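PDB 5IZD: D-glyceraldehyde dehydrogenase (NADP(+)) from Thermoplasma acidophilum, which oxidises D-glyceraldehyde to (R)-glycerate with NADP+ as the electron acceptor, a step of the non-phosphorylated Entner-Doudoroff pathway. Local coordinates for residues Phe254-Lys258 against Ile392-Met398. Coordinates in Å, arbitrary orientation, origin at the centre of the assembly. Residues are numbered along the deposited sequence.
Sequences FMVWK and ISSVEEM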
loop_
_atom_site.group_PDB
_atom_site.type_symbol
_atom_site.label_atom_id
_atom_site.label_comp_id
_atom_site.label_asym_id
_atom_site.label_seq_id
_atom_site.Cartn_x
_atom_site.Cartn_y
_atom_site.Cartn_z
ATOM N N PHE A 254 -28.394 -2.283 -17.472
ATOM C CA PHE A 254 -28.883 -1.020 -16.957
ATOM C C PHE A 254 -30.147 -1.290 -16.120
ATOM O O PHE A 254 -31.227 -1.590 -16.674
ATOM C CB PHE A 254 -29.188 -0.093 -18.127
ATOM C CG PHE A 254 -29.279 1.358 -17.758
ATOM C CD1 PHE A 254 -30.414 1.858 -17.137
ATOM C CD2 PHE A 254 -28.224 2.216 -17.999
ATOM C CE1 PHE A 254 -30.502 3.198 -16.790
ATOM C CE2 PHE A 254 -28.296 3.543 -17.630
ATOM C CZ PHE A 254 -29.432 4.039 -17.028
ATOM N N MET A 255 -30.032 -1.123 -14.796
ATOM C CA MET A 255 -31.059 -1.585 -13.869
ATOM C C MET A 255 -31.727 -0.399 -13.172
ATOM O O MET A 255 -31.053 0.414 -12.556
ATOM C CB MET A 255 -30.392 -2.518 -12.830
ATOM C CG MET A 255 -29.888 -3.826 -13.442
ATOM S SD MET A 255 -28.695 -4.719 -12.392
ATOM C CE MET A 255 -27.240 -3.700 -12.653
ATOM N N VAL A 256 -33.045 -0.304 -13.239
ATOM C CA VAL A 256 -33.795 0.820 -12.706
ATOM C C VAL A 256 -34.831 0.226 -11.753
ATOM O O VAL A 256 -35.841 -0.345 -12.167
ATOM C CB VAL A 256 -34.472 1.624 -13.831
ATOM C CG1 VAL A 256 -35.206 2.839 -13.269
ATOM C CG2 VAL A 256 -33.413 2.054 -14.899
ATOM N N TRP A 257 -34.549 0.360 -10.466
ATOM C CA TRP A 257 -35.439 -0.187 -9.438
ATOM C C TRP A 257 -36.673 0.728 -9.329
ATOM O O TRP A 257 -36.675 1.838 -9.881
ATOM C CB TRP A 257 -34.679 -0.353 -8.125
ATOM C CG TRP A 257 -35.432 -1.155 -7.149
ATOM C CD1 TRP A 257 -35.927 -0.726 -5.939
ATOM C CD2 TRP A 257 -35.824 -2.540 -7.272
ATOM N NE1 TRP A 257 -36.594 -1.742 -5.320
ATOM C CE2 TRP A 257 -36.536 -2.868 -6.095
ATOM C CE3 TRP A 257 -35.616 -3.527 -8.234
ATOM C CZ2 TRP A 257 -37.065 -4.153 -5.866
ATOM C CZ3 TRP A 257 -36.152 -4.776 -8.048
ATOM C CH2 TRP A 257 -36.875 -5.093 -6.852
ATOM N N LYS A 258 -37.748 0.230 -8.703
ATOM C CA LYS A 258 -39.010 0.983 -8.575
ATOM C C LYS A 258 -38.876 2.319 -7.872
ATOM O O LYS A 258 -39.673 3.184 -8.123
ATOM C CB LYS A 258 -40.109 0.177 -7.837
ATOM C CG LYS A 258 -39.744 -0.344 -6.483
ATOM C CD LYS A 258 -40.963 -0.895 -5.697
ATOM C CE LYS A 258 -40.412 -1.806 -4.629
ATOM N NZ LYS A 258 -41.421 -2.567 -3.861
ATOM N N ILE A 392 -38.460 -6.394 -14.452
ATOM C CA ILE A 392 -38.065 -7.130 -13.279
ATOM C C ILE A 392 -39.021 -6.822 -12.078
ATOM O O ILE A 392 -39.773 -5.826 -12.092
ATOM C CB ILE A 392 -36.610 -6.842 -12.872
ATOM C CG1 ILE A 392 -36.435 -5.338 -12.594
ATOM C CG2 ILE A 392 -35.619 -7.401 -13.901
ATOM C CD1 ILE A 392 -35.100 -4.938 -12.021
ATOM N N SER A 393 -38.969 -7.693 -11.050
ATOM C CA SER A 393 -39.841 -7.597 -9.852
ATOM C C SER A 393 -39.221 -8.038 -8.485
ATOM O O SER A 393 -39.872 -7.910 -7.453
ATOM C CB SER A 393 -41.118 -8.404 -10.085
ATOM O OG SER A 393 -40.817 -9.774 -10.236
ATOM N N SER A 394 -37.992 -8.542 -8.496
ATOM C CA SER A 394 -37.265 -8.815 -7.282
ATOM C C SER A 394 -35.784 -8.519 -7.442
ATOM O O SER A 394 -35.211 -8.571 -8.550
ATOM C CB SER A 394 -37.533 -10.254 -6.808
ATOM O OG SER A 394 -36.551 -11.170 -7.203
ATOM N N VAL A 395 -35.182 -8.189 -6.312
ATOM C CA VAL A 395 -33.769 -7.869 -6.199
ATOM C C VAL A 395 -32.899 -9.068 -6.536
ATOM O O VAL A 395 -31.905 -8.927 -7.256
ATOM C CB VAL A 395 -33.433 -7.376 -4.758
ATOM C CG1 VAL A 395 -31.938 -7.189 -4.593
ATOM C CG2 VAL A 395 -34.139 -6.036 -4.508
ATOM N N GLU A 396 -33.241 -10.235 -5.972
ATOM C CA GLU A 396 -32.503 -11.469 -6.288
ATOM C C GLU A 396 -32.522 -11.745 -7.803
ATOM O O GLU A 396 -31.519 -12.179 -8.342
ATOM C CB GLU A 396 -33.062 -12.715 -5.566
ATOM N N GLU A 397 -33.702 -11.578 -8.411
ATOM C CA GLU A 397 -33.936 -11.792 -9.847
ATOM C C GLU A 397 -33.037 -10.819 -10.658
ATOM O O GLU A 397 -32.333 -11.260 -11.559
ATOM C CB GLU A 397 -35.437 -11.654 -10.183
ATOM C CG GLU A 397 -35.718 -11.586 -11.682
ATOM C CD GLU A 397 -37.048 -10.936 -12.070
ATOM O OE1 GLU A 397 -37.602 -11.385 -13.101
ATOM O OE2 GLU A 397 -37.501 -9.970 -11.393
ATOM N N MET A 398 -33.039 -9.541 -10.264
ATOM C CA MET A 398 -32.224 -8.478 -10.851
ATOM C C MET A 398 -30.735 -8.867 -10.871
ATOM O O MET A 398 -30.122 -8.858 -11.970
ATOM C CB MET A 398 -32.431 -7.159 -10.114
ATOM C CG MET A 398 -31.754 -5.957 -10.764
ATOM S SD MET A 398 -31.989 -4.406 -9.879
ATOM C CE MET A 398 -30.705 -4.511 -8.636
HETATM O O HOH W 1 -40.744 -5.019 -5.922
#
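Trp257 packs the six-membered part of its indole against the start of the helix that begins at Val395, its CH2 3.6 Å from both Ser394 C and Val395 N, joining a strand end to a strand-helix connection in the seven-stranded, largely parallel alpha/beta sheet of this aldehyde dehydrogenase fold. Strand 252-256 and strand 386-392 both flank strand 284-290, so two strands separated by a single strand are joined here by their C-terminal ends and the residues just after them. The evidence for a CH-pi contact is that Val395 CG2 sits 4.0 Å from the centroid of the six-membered ring, 26° off its normal. Ile392 CD1 instead lies near the ring plane, 4.1 Å from Trp257 CE3. Met398 adds an oblique Met-aromatic contact, its SD 5.2 Å from the same centroid and 60° off the normal. Further back along the strand, Met255 SD packs 3.7 Å from Met398 CG, extending the apolar contact from the loop into the strand. No direct hydrogen bond crosses between the segments, which bury 325 Å² in total, so the contact is essentially apolar packing, away from the annotated catalytic and NADP sites. Outside it, His290 meets the indole edge-to-face, and Ile420 of helix 418-427 touches both Trp257 and Val395. The helix start is defined by a capping box: Glu397 N donates to Ser394 OG at 3.1 Å, and Ser394 N returns a bond to Glu397 OE2 at 3.3 Å. Glu397 OE1 forms a salt bridge with Arg390, while OE2 of Glu397 also accepts from Ser393 N at 2.7 Å, with an N-H...O angle of 165°.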